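Beta-N-acetylhexosaminidase (Bacteroides fragilis, PDB 4PYS) probably hydrolyses terminal, non-reducing N-acetylhexosamine residues from glycoconjugates and oligosaccharides, as a glycoside hydrolase of family 20. Local coordinates at residues Phe135-Arg141 with Ser433-Asp438; Tyr388-Pro394 with Ala404-Asp408. One frame throughout, in Å; residues are numbered along the deposited sequence.

From the N terminus, the chain first builds the mixed sheet of family 20 domain 2 and then enters the catalytic barrel at strand 132-138. Contact 1 pairs that strand with strand 428-435, the last strand of the barrel sheet. It closes a loop of 291 residues that holds most of the catalytic domain. Contact 2 is nested inside this loop and closes a short one of nine residues, between helix 386-389 and helix 409-415. The two contacts touch directly. Ala434 O is probably hydrogen-bonded to Leu391 N, and Ala434 N to Thr389 O. The ring of Trp436 also packs against Tyr390. The residues after strand 381-383 are thus tied to the closing strand.

Contact 1: Phe135-Arg141 with Ser433-Asp438; sequences FMLDSGR and SALWTD
Phe135 pairs with Ser433 on two parallel neighbouring strands of the TIM barrel. Its ring edge meets Ser433 OG, which bonds to Ser134 O, and its CZ packs on Leu435 CB. Met136 is selenomethionine. Its N donates to Ser433 O (2.8 Å) and its O accepts from Leu435 N (2.9 Å). The Met136 side chain bends at chi3 (82°), which brings CE over the centre of the six-membered ring of Trp436, 3.4 Å from the centroid. SE lies over the same face, a Met-aromatic contact. Leu137 CD1 lies beside Leu435 CD1. Asp138 N donates to Leu435 O.

Beyond the strands, Asp138 OD1 accepts from Gly140 N, an Asx turn, and from Arg141 N. Thr437 N (3.0 Å) and Arg141 NH2 (2.9 Å) grip OD2 from opposite faces of its plane, the latter in a hydrogen-bonded salt bridge. Thr437 OG1 donates to Asp138 O from above the carbonyl plane. Asp438 OD1 sits over one Arg141 guanidinium face, 3.4 Å from NH2. This salt bridge, of charges alone because no N-H points at the oxygen, completes a three-residue network. Asp438 OD2 binds a glycerol at the C-terminal end of the barrel strands, consistent with a place at the sugar pocket.

Strand 163-170 bonds to Phe135, Leu137 and Ser139, and strand 381-383 flanks strand 428-435. Helix 146-158 packs on Phe135 and Leu137, and helix 453-462 on Phe135 and Ser433.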
ATOM      1  N   PHE A 135      -0.560   1.679   1.006  1.00 18.56           N
ATOM      2  CA  PHE A 135       0.766   2.259   1.172  1.00 17.48           C
ATOM      3  C   PHE A 135       1.683   1.474   0.254  1.00 17.59           C
ATOM      4  O   PHE A 135       1.626   0.247   0.236  1.00 16.15           O
ATOM      5  CB  PHE A 135       1.264   2.094   2.606  1.00 18.55           C
ATOM      6  CG  PHE A 135       2.709   2.481   2.784  1.00 16.13           C
ATOM      7  CD1 PHE A 135       3.089   3.811   2.688  1.00 18.68           C
ATOM      8  CD2 PHE A 135       3.680   1.519   3.034  1.00 19.35           C
ATOM      9  CE1 PHE A 135       4.419   4.194   2.859  1.00 21.94           C
ATOM     10  CE2 PHE A 135       5.029   1.893   3.199  1.00 21.40           C
ATOM     11  CZ  PHE A 135       5.391   3.228   3.101  1.00 21.59           C
HETATM   12  N   MSE A 136       2.506   2.185  -0.509  1.00 18.22           N
HETATM   13  CA  MSE A 136       3.474   1.548  -1.403  1.00 20.46           C
HETATM   14  C   MSE A 136       4.902   1.744  -0.921  1.00 21.00           C
HETATM   15  O   MSE A 136       5.292   2.855  -0.550  1.00 19.18           O
HETATM   16  CB  MSE A 136       3.376   2.148  -2.805  1.00 18.16           C
HETATM   17  CG  MSE A 136       4.222   1.369  -3.826  1.00 22.06           C
HETATM   18 SE   MSE A 136       4.884   2.489  -5.266  0.67 22.71          SE
HETATM   19  CE  MSE A 136       6.427   3.220  -4.352  1.00 22.63           C
ATOM     20  N   LEU A 137       5.697   0.673  -0.945  1.00 18.78           N
ATOM     21  CA  LEU A 137       7.124   0.789  -0.636  1.00 20.90           C
ATOM     22  C   LEU A 137       7.922   0.379  -1.858  1.00 22.86           C
ATOM     23  O   LEU A 137       7.621  -0.641  -2.486  1.00 20.03           O
ATOM     24  CB  LEU A 137       7.505  -0.089   0.565  1.00 21.03           C
ATOM     25  CG  LEU A 137       8.979  -0.009   0.993  1.00 25.73           C
ATOM     26  CD1 LEU A 137       9.357   1.401   1.412  1.00 24.64           C
ATOM     27  CD2 LEU A 137       9.248  -0.990   2.119  1.00 26.91           C
ATOM     28  N   ASP A 138       8.917   1.192  -2.195  1.00 23.01           N
ATOM     29  CA  ASP A 138       9.819   0.938  -3.315  1.00 26.24           C
ATOM     30  C   ASP A 138      10.924   0.007  -2.839  1.00 27.41           C
ATOM     31  O   ASP A 138      11.886   0.446  -2.200  1.00 24.53           O
ATOM     32  CB  ASP A 138      10.402   2.278  -3.783  1.00 21.02           C
ATOM     33  CG  ASP A 138      11.383   2.155  -4.939  1.00 25.41           C
ATOM     34  OD1 ASP A 138      11.702   1.037  -5.429  1.00 25.99           O
ATOM     35  OD2 ASP A 138      11.857   3.227  -5.359  1.00 26.92           O
ATOM     36  N   SER A 139      10.757  -1.282  -3.136  1.00 21.20           N
ATOM     37  CA  SER A 139      11.774  -2.296  -2.887  1.00 21.75           C
ATOM     38  C   SER A 139      12.507  -2.624  -4.181  1.00 26.78           C
ATOM     39  O   SER A 139      13.164  -3.647  -4.271  1.00 31.66           O
ATOM     40  CB  SER A 139      11.136  -3.580  -2.344  1.00 22.50           C
ATOM     41  OG  SER A 139      10.488  -3.360  -1.104  1.00 25.14           O
ATOM     42  N   GLY A 140      12.384  -1.776  -5.197  1.00 25.06           N
ATOM     43  CA  GLY A 140      13.143  -1.996  -6.422  1.00 25.90           C
ATOM     44  C   GLY A 140      14.498  -1.304  -6.342  1.00 26.40           C
ATOM     45  O   GLY A 140      15.550  -1.922  -6.547  1.00 27.19           O
ATOM     46  N   ARG A 141      14.480  -0.012  -6.027  1.00 25.89           N
ATOM     47  CA  ARG A 141      15.726   0.766  -5.966  1.00 26.98           C
ATOM     48  C   ARG A 141      16.572   0.423  -4.748  1.00 28.15           C
ATOM     49  O   ARG A 141      17.804   0.574  -4.761  1.00 30.28           O
ATOM     50  CB  ARG A 141      15.406   2.258  -5.917  1.00 32.01           C
ATOM     51  CG  ARG A 141      14.724   2.768  -7.166  1.00 32.74           C
ATOM     52  CD  ARG A 141      14.607   4.281  -7.165  1.00 34.69           C
ATOM     53  NE  ARG A 141      14.175   4.771  -8.471  1.00 31.45           N
ATOM     54  CZ  ARG A 141      12.924   4.708  -8.912  1.00 37.87           C
ATOM     55  NH1 ARG A 141      12.619   5.174 -10.116  1.00 34.75           N
ATOM     56  NH2 ARG A 141      11.976   4.169  -8.151  1.00 30.60           N
ATOM     57  N   SER A 433      -0.710   6.021  -0.796  1.00 17.39           N
ATOM     58  CA  SER A 433       0.398   6.798  -0.259  1.00 17.58           C
ATOM     59  C   SER A 433       1.634   6.030  -0.700  1.00 20.82           C
ATOM     60  O   SER A 433       1.561   4.814  -0.913  1.00 20.55           O
ATOM     61  CB  SER A 433       0.325   6.839   1.257  1.00 17.34           C
ATOM     62  OG  SER A 433       0.198   5.536   1.803  1.00 18.33           O
ATOM     63  N   ALA A 434       2.761   6.719  -0.865  1.00 19.80           N
ATOM     64  CA  ALA A 434       3.936   6.040  -1.397  1.00 22.82           C
ATOM     65  C   ALA A 434       5.231   6.510  -0.778  1.00 22.26           C
ATOM     66  O   ALA A 434       5.385   7.680  -0.405  1.00 20.28           O
ATOM     67  CB  ALA A 434       4.009   6.202  -2.906  1.00 22.77           C
ATOM     68  N   LEU A 435       6.180   5.587  -0.706  1.00 19.18           N
ATOM     69  CA  LEU A 435       7.527   5.937  -0.288  1.00 19.20           C
ATOM     70  C   LEU A 435       8.495   5.394  -1.331  1.00 19.92           C
ATOM     71  O   LEU A 435       8.861   4.213  -1.292  1.00 21.36           O
ATOM     72  CB  LEU A 435       7.819   5.341   1.095  1.00 18.28           C
ATOM     73  CG  LEU A 435       9.084   5.809   1.845  1.00 22.70           C
ATOM     74  CD1 LEU A 435      10.399   5.318   1.241  1.00 21.57           C
ATOM     75  CD2 LEU A 435       9.109   7.329   1.954  1.00 25.41           C
ATOM     76  N   TRP A 436       8.895   6.250  -2.270  1.00 19.60           N
ATOM     77  CA  TRP A 436       9.870   5.881  -3.290  1.00 23.24           C
ATOM     78  C   TRP A 436      11.259   6.035  -2.699  1.00 24.65           C
ATOM     79  O   TRP A 436      11.514   6.964  -1.942  1.00 24.74           O
ATOM     80  CB  TRP A 436       9.737   6.793  -4.514  1.00 21.80           C
ATOM     81  CG  TRP A 436       8.422   6.633  -5.197  1.00 24.12           C
ATOM     82  CD1 TRP A 436       7.293   7.378  -4.999  1.00 24.40           C
ATOM     83  CD2 TRP A 436       8.086   5.645  -6.180  1.00 23.87           C
ATOM     84  NE1 TRP A 436       6.274   6.914  -5.806  1.00 22.92           N
ATOM     85  CE2 TRP A 436       6.736   5.851  -6.538  1.00 23.32           C
ATOM     86  CE3 TRP A 436       8.796   4.609  -6.792  1.00 25.05           C
ATOM     87  CZ2 TRP A 436       6.082   5.053  -7.481  1.00 24.79           C
ATOM     88  CZ3 TRP A 436       8.146   3.820  -7.734  1.00 32.84           C
ATOM     89  CH2 TRP A 436       6.801   4.048  -8.066  1.00 29.02           C
ATOM     90  N   THR A 437      12.163   5.130  -3.047  1.00 21.51           N
ATOM     91  CA  THR A 437      13.493   5.154  -2.437  1.00 25.40           C
ATOM     92  C   THR A 437      14.599   5.725  -3.333  1.00 25.20           C
ATOM     93  O   THR A 437      15.787   5.434  -3.135  1.00 27.77           O
ATOM     94  CB  THR A 437      13.864   3.769  -1.826  1.00 25.20           C
ATOM     95  OG1 THR A 437      13.708   2.734  -2.812  1.00 26.86           O
ATOM     96  CG2 THR A 437      12.948   3.459  -0.644  1.00 21.53           C
ATOM     97  N   ASP A 438      14.211   6.565  -4.296  1.00 26.37           N
ATOM     98  CA  ASP A 438      15.173   7.308  -5.124  1.00 29.88           C
ATOM     99  C   ASP A 438      16.201   8.036  -4.257  1.00 29.33           C
ATOM    100  O   ASP A 438      15.872   8.504  -3.154  1.00 29.92           O
ATOM    101  CB  ASP A 438      14.468   8.394  -5.953  1.00 33.00           C
ATOM    102  CG  ASP A 438      13.331   7.864  -6.792  1.00 33.53           C
ATOM    103  OD1 ASP A 438      12.592   6.972  -6.316  1.00 30.02           O
ATOM    104  OD2 ASP A 438      13.164   8.361  -7.931  1.00 35.16           O
TER

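Contact 2: Tyr388-Pro394 with Ala404-Asp408. With FMT (formic acid), chain H; FMT (formic acid), chain J.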
ATOM      1  N   TYR A 388      -0.328  15.239  -2.728  1.00 17.87           N
ATOM      2  CA  TYR A 388       0.672  15.228  -1.660  1.00 16.32           C
ATOM      3  C   TYR A 388       0.656  13.872  -0.966  1.00 20.03           C
ATOM      4  O   TYR A 388       0.506  13.776   0.266  1.00 17.52           O
ATOM      5  CB  TYR A 388       0.340  16.311  -0.629  1.00 19.84           C
ATOM      6  CG  TYR A 388       0.481  17.709  -1.182  1.00 17.12           C
ATOM      7  CD1 TYR A 388       1.728  18.207  -1.542  1.00 19.84           C
ATOM      8  CD2 TYR A 388      -0.624  18.548  -1.323  1.00 23.66           C
ATOM      9  CE1 TYR A 388       1.874  19.482  -2.048  1.00 22.79           C
ATOM     10  CE2 TYR A 388      -0.481  19.833  -1.825  1.00 24.63           C
ATOM     11  CZ  TYR A 388       0.772  20.296  -2.181  1.00 24.50           C
ATOM     12  OH  TYR A 388       0.931  21.575  -2.686  1.00 24.32           O
ATOM     13  N   THR A 389       0.805  12.813  -1.759  1.00 19.88           N
ATOM     14  CA  THR A 389       0.853  11.470  -1.205  1.00 17.30           C
ATOM     15  C   THR A 389       2.223  10.827  -1.345  1.00 18.19           C
ATOM     16  O   THR A 389       2.421   9.711  -0.858  1.00 17.72           O
ATOM     17  CB  THR A 389      -0.200  10.517  -1.844  1.00 19.21           C
ATOM     18  OG1 THR A 389       0.232  10.095  -3.154  1.00 20.15           O
ATOM     19  CG2 THR A 389      -1.574  11.194  -1.931  1.00 20.22           C
ATOM     20  N   TYR A 390       3.164  11.505  -2.016  1.00 19.28           N
ATOM     21  CA  TYR A 390       4.523  10.974  -2.152  1.00 20.79           C
ATOM     22  C   TYR A 390       5.386  11.362  -0.959  1.00 21.35           C
ATOM     23  O   TYR A 390       5.991  12.438  -0.929  1.00 20.78           O
ATOM     24  CB  TYR A 390       5.185  11.439  -3.452  1.00 20.14           C
ATOM     25  CG  TYR A 390       4.781  10.607  -4.655  1.00 19.21           C
ATOM     26  CD1 TYR A 390       3.608   9.851  -4.648  1.00 22.22           C
ATOM     27  CD2 TYR A 390       5.584  10.569  -5.790  1.00 24.09           C
ATOM     28  CE1 TYR A 390       3.243   9.075  -5.768  1.00 25.08           C
ATOM     29  CE2 TYR A 390       5.231   9.807  -6.895  1.00 26.04           C
ATOM     30  CZ  TYR A 390       4.068   9.068  -6.881  1.00 26.72           C
ATOM     31  OH  TYR A 390       3.752   8.302  -7.999  1.00 25.91           O
ATOM     32  N   LEU A 391       5.441  10.471   0.023  1.00 18.61           N
ATOM     33  CA  LEU A 391       6.135  10.745   1.280  1.00 18.30           C
ATOM     34  C   LEU A 391       7.646  10.799   1.125  1.00 21.75           C
ATOM     35  O   LEU A 391       8.356  11.224   2.042  1.00 21.79           O
ATOM     36  CB  LEU A 391       5.726   9.693   2.322  1.00 19.57           C
ATOM     37  CG  LEU A 391       4.224   9.699   2.598  1.00 21.14           C
ATOM     38  CD1 LEU A 391       3.801   8.403   3.289  1.00 23.60           C
ATOM     39  CD2 LEU A 391       3.858  10.907   3.445  1.00 24.89           C
ATOM     40  N   ASN A 392       8.155  10.361  -0.030  1.00 19.30           N
ATOM     41  CA  ASN A 392       9.569  10.565  -0.324  1.00 21.13           C
ATOM     42  C   ASN A 392       9.916  12.040  -0.557  1.00 23.09           C
ATOM     43  O   ASN A 392      11.089  12.426  -0.483  1.00 25.81           O
ATOM     44  CB  ASN A 392      10.014   9.707  -1.524  1.00 23.77           C
ATOM     45  CG  ASN A 392       9.066   9.818  -2.693  1.00 23.96           C
ATOM     46  OD1 ASN A 392       7.901   9.416  -2.599  1.00 24.12           O
ATOM     47  ND2 ASN A 392       9.557  10.350  -3.813  1.00 24.81           N
ATOM     48  N   PHE A 393       8.919  12.873  -0.843  1.00 23.30           N
ATOM     49  CA  PHE A 393       9.187  14.308  -0.952  1.00 21.11           C
ATOM     50  C   PHE A 393       9.477  14.768   0.472  1.00 21.41           C
ATOM     51  O   PHE A 393       8.642  14.586   1.362  1.00 25.26           O
ATOM     52  CB  PHE A 393       7.964  15.082  -1.466  1.00 20.71           C
ATOM     53  CG  PHE A 393       7.675  14.893  -2.940  1.00 23.55           C
ATOM     54  CD1 PHE A 393       8.232  13.837  -3.656  1.00 23.39           C
ATOM     55  CD2 PHE A 393       6.831  15.779  -3.603  1.00 26.36           C
ATOM     56  CE1 PHE A 393       7.951  13.669  -5.023  1.00 26.86           C
ATOM     57  CE2 PHE A 393       6.546  15.624  -4.962  1.00 24.11           C
ATOM     58  CZ  PHE A 393       7.110  14.566  -5.673  1.00 25.75           C
ATOM     59  N   PRO A 394      10.659  15.344   0.700  1.00 23.34           N
ATOM     60  CA  PRO A 394      11.003  15.791   2.056  1.00 28.11           C
ATOM     61  C   PRO A 394      10.318  17.118   2.373  1.00 30.72           C
ATOM     62  O   PRO A 394       9.634  17.651   1.508  1.00 27.46           O
ATOM     63  CB  PRO A 394      12.520  15.965   1.986  1.00 28.83           C
ATOM     64  CG  PRO A 394      12.801  16.295   0.535  1.00 31.88           C
ATOM     65  CD  PRO A 394      11.773  15.514  -0.255  1.00 22.41           C
ATOM     66  N   ALA A 404      10.349  22.410  -5.274  1.00 37.57           N
ATOM     67  CA  ALA A 404       9.140  21.980  -5.980  1.00 36.17           C
ATOM     68  C   ALA A 404       8.634  20.593  -5.565  1.00 34.42           C
ATOM     69  O   ALA A 404       7.446  20.288  -5.724  1.00 34.38           O
ATOM     70  CB  ALA A 404       9.359  22.041  -7.487  1.00 38.08           C
ATOM     71  N   ARG A 405       9.525  19.746  -5.055  1.00 28.71           N
ATOM     72  CA  ARG A 405       9.105  18.428  -4.581  1.00 25.94           C
ATOM     73  C   ARG A 405       9.312  18.307  -3.078  1.00 28.22           C
ATOM     74  O   ARG A 405       9.997  17.407  -2.592  1.00 25.92           O
ATOM     75  CB  ARG A 405       9.806  17.301  -5.345  1.00 33.08           C
ATOM     76  CG  ARG A 405       9.419  17.261  -6.819  1.00 34.89           C
ATOM     77  CD  ARG A 405       9.842  15.958  -7.490  1.00 32.01           C
ATOM     78  NE  ARG A 405      11.292  15.809  -7.505  1.00 32.86           N
ATOM     79  CZ  ARG A 405      11.923  14.640  -7.577  1.00 33.76           C
ATOM     80  NH1 ARG A 405      13.247  14.600  -7.575  1.00 35.34           N
ATOM     81  NH2 ARG A 405      11.230  13.513  -7.639  1.00 36.41           N
ATOM     82  N   THR A 406       8.713  19.247  -2.355  1.00 26.78           N
ATOM     83  CA  THR A 406       8.661  19.213  -0.901  1.00 24.60           C
ATOM     84  C   THR A 406       7.244  19.563  -0.485  1.00 26.12           C
ATOM     85  O   THR A 406       6.536  20.261  -1.223  1.00 28.04           O
ATOM     86  CB  THR A 406       9.623  20.240  -0.247  1.00 28.55           C
ATOM     87  OG1 THR A 406       9.246  21.578  -0.602  1.00 33.66           O
ATOM     88  CG2 THR A 406      11.073  19.995  -0.694  1.00 30.94           C
ATOM     89  N   PHE A 407       6.837  19.087   0.689  1.00 22.14           N
ATOM     90  CA  PHE A 407       5.572  19.506   1.307  1.00 23.31           C
ATOM     91  C   PHE A 407       5.506  19.094   2.774  1.00 27.21           C
ATOM     92  O   PHE A 407       6.254  18.216   3.210  1.00 23.72           O
ATOM     93  CB  PHE A 407       4.341  18.976   0.535  1.00 22.41           C
ATOM     94  CG  PHE A 407       4.188  17.472   0.540  1.00 20.83           C
ATOM     95  CD1 PHE A 407       3.467  16.833   1.545  1.00 22.29           C
ATOM     96  CD2 PHE A 407       4.719  16.703  -0.487  1.00 24.95           C
ATOM     97  CE1 PHE A 407       3.304  15.459   1.546  1.00 27.76           C
ATOM     98  CE2 PHE A 407       4.554  15.318  -0.489  1.00 23.14           C
ATOM     99  CZ  PHE A 407       3.851  14.702   0.518  1.00 25.25           C
ATOM    100  N   ASP A 408       4.610  19.715   3.540  1.00 22.65           N
ATOM    101  CA  ASP A 408       4.518  19.360   4.949  1.00 17.98           C
ATOM    102  C   ASP A 408       3.130  18.888   5.367  1.00 20.87           C
ATOM    103  O   ASP A 408       2.266  18.621   4.525  1.00 20.84           O
ATOM    104  CB  ASP A 408       5.046  20.519   5.843  1.00 21.80           C
ATOM    105  CG  ASP A 408       4.107  21.716   5.896  1.00 29.51           C
ATOM    106  OD1 ASP A 408       3.000  21.671   5.319  1.00 26.04           O
ATOM    107  OD2 ASP A 408       4.479  22.722   6.545  1.00 31.59           O
TER
HETATM  108  C   FMT H 606       7.376  12.610  -8.675  1.00 22.64           C
HETATM  109  O1  FMT H 606       6.675  13.461  -9.217  1.00 33.69           O
HETATM  110  O2  FMT H 606       8.551  12.804  -8.346  1.00 34.03           O
HETATM  111  C   FMT J 608       3.716  22.747  -2.595  1.00 53.80           C
HETATM  112  O1  FMT J 608       3.264  22.638  -3.731  1.00 47.73           O
HETATM  113  O2  FMT J 608       4.921  22.794  -2.337  1.00 66.92           O
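A cis peptide bond precedes Tyr388, whose side chain lies against Phe407. In the TIM-barrel catalytic domain, the end of helix 386-389 and the turn after it here meet the loop before helix 409-415. Tyr388 CB sits over one face of the Phe407 ring, 3.9 Å from its centroid. The two rings meet obliquely, with planes 55° apart, and Tyr388 CD1 is 3.3 Å from Phe407 CG. Tyr388 OH donates to O1 of the chain J formic acid (2.8 Å), at the edge of the tyrosine ring. Phe407 CG lies between its backbone N and carbonyl carbon (chi1 65°). The ring thereby enters the bend of segment 388-394, where Tyr390 O meets its edge near CE2 and Phe393 CB packs beside it. Arg453 makes a cation-pi contact with this ring.

Residues Tyr390 to Phe393 form a type I beta turn, closed by Phe393 N bonding to Tyr390 O. Arg405 CB lies over the centre of one face of the Phe393 ring, 3.7 Å from the centroid, and Tyr390 CB over the opposite face. Arg405 NH2 donates to O2 of the chain H formic acid (2.9 Å), and Arg405 NH1 donates to Gly400 O. Both formic acids probably come from the crystallisation liquor. Phe407, Phe393 and Arg405 thus pack the loop before helix 409-415 onto turn 390-393. Glycerol bound at Tyr390 OH and Asn392 ND2 is consistent with that turn bordering a pocket.

One hydrogen bond joins the backbones, from Phe407 N to Pro394 O (3.2 Å). The same oxygen receives a CA-H...O contact from Thr406 CA at 3.0 Å.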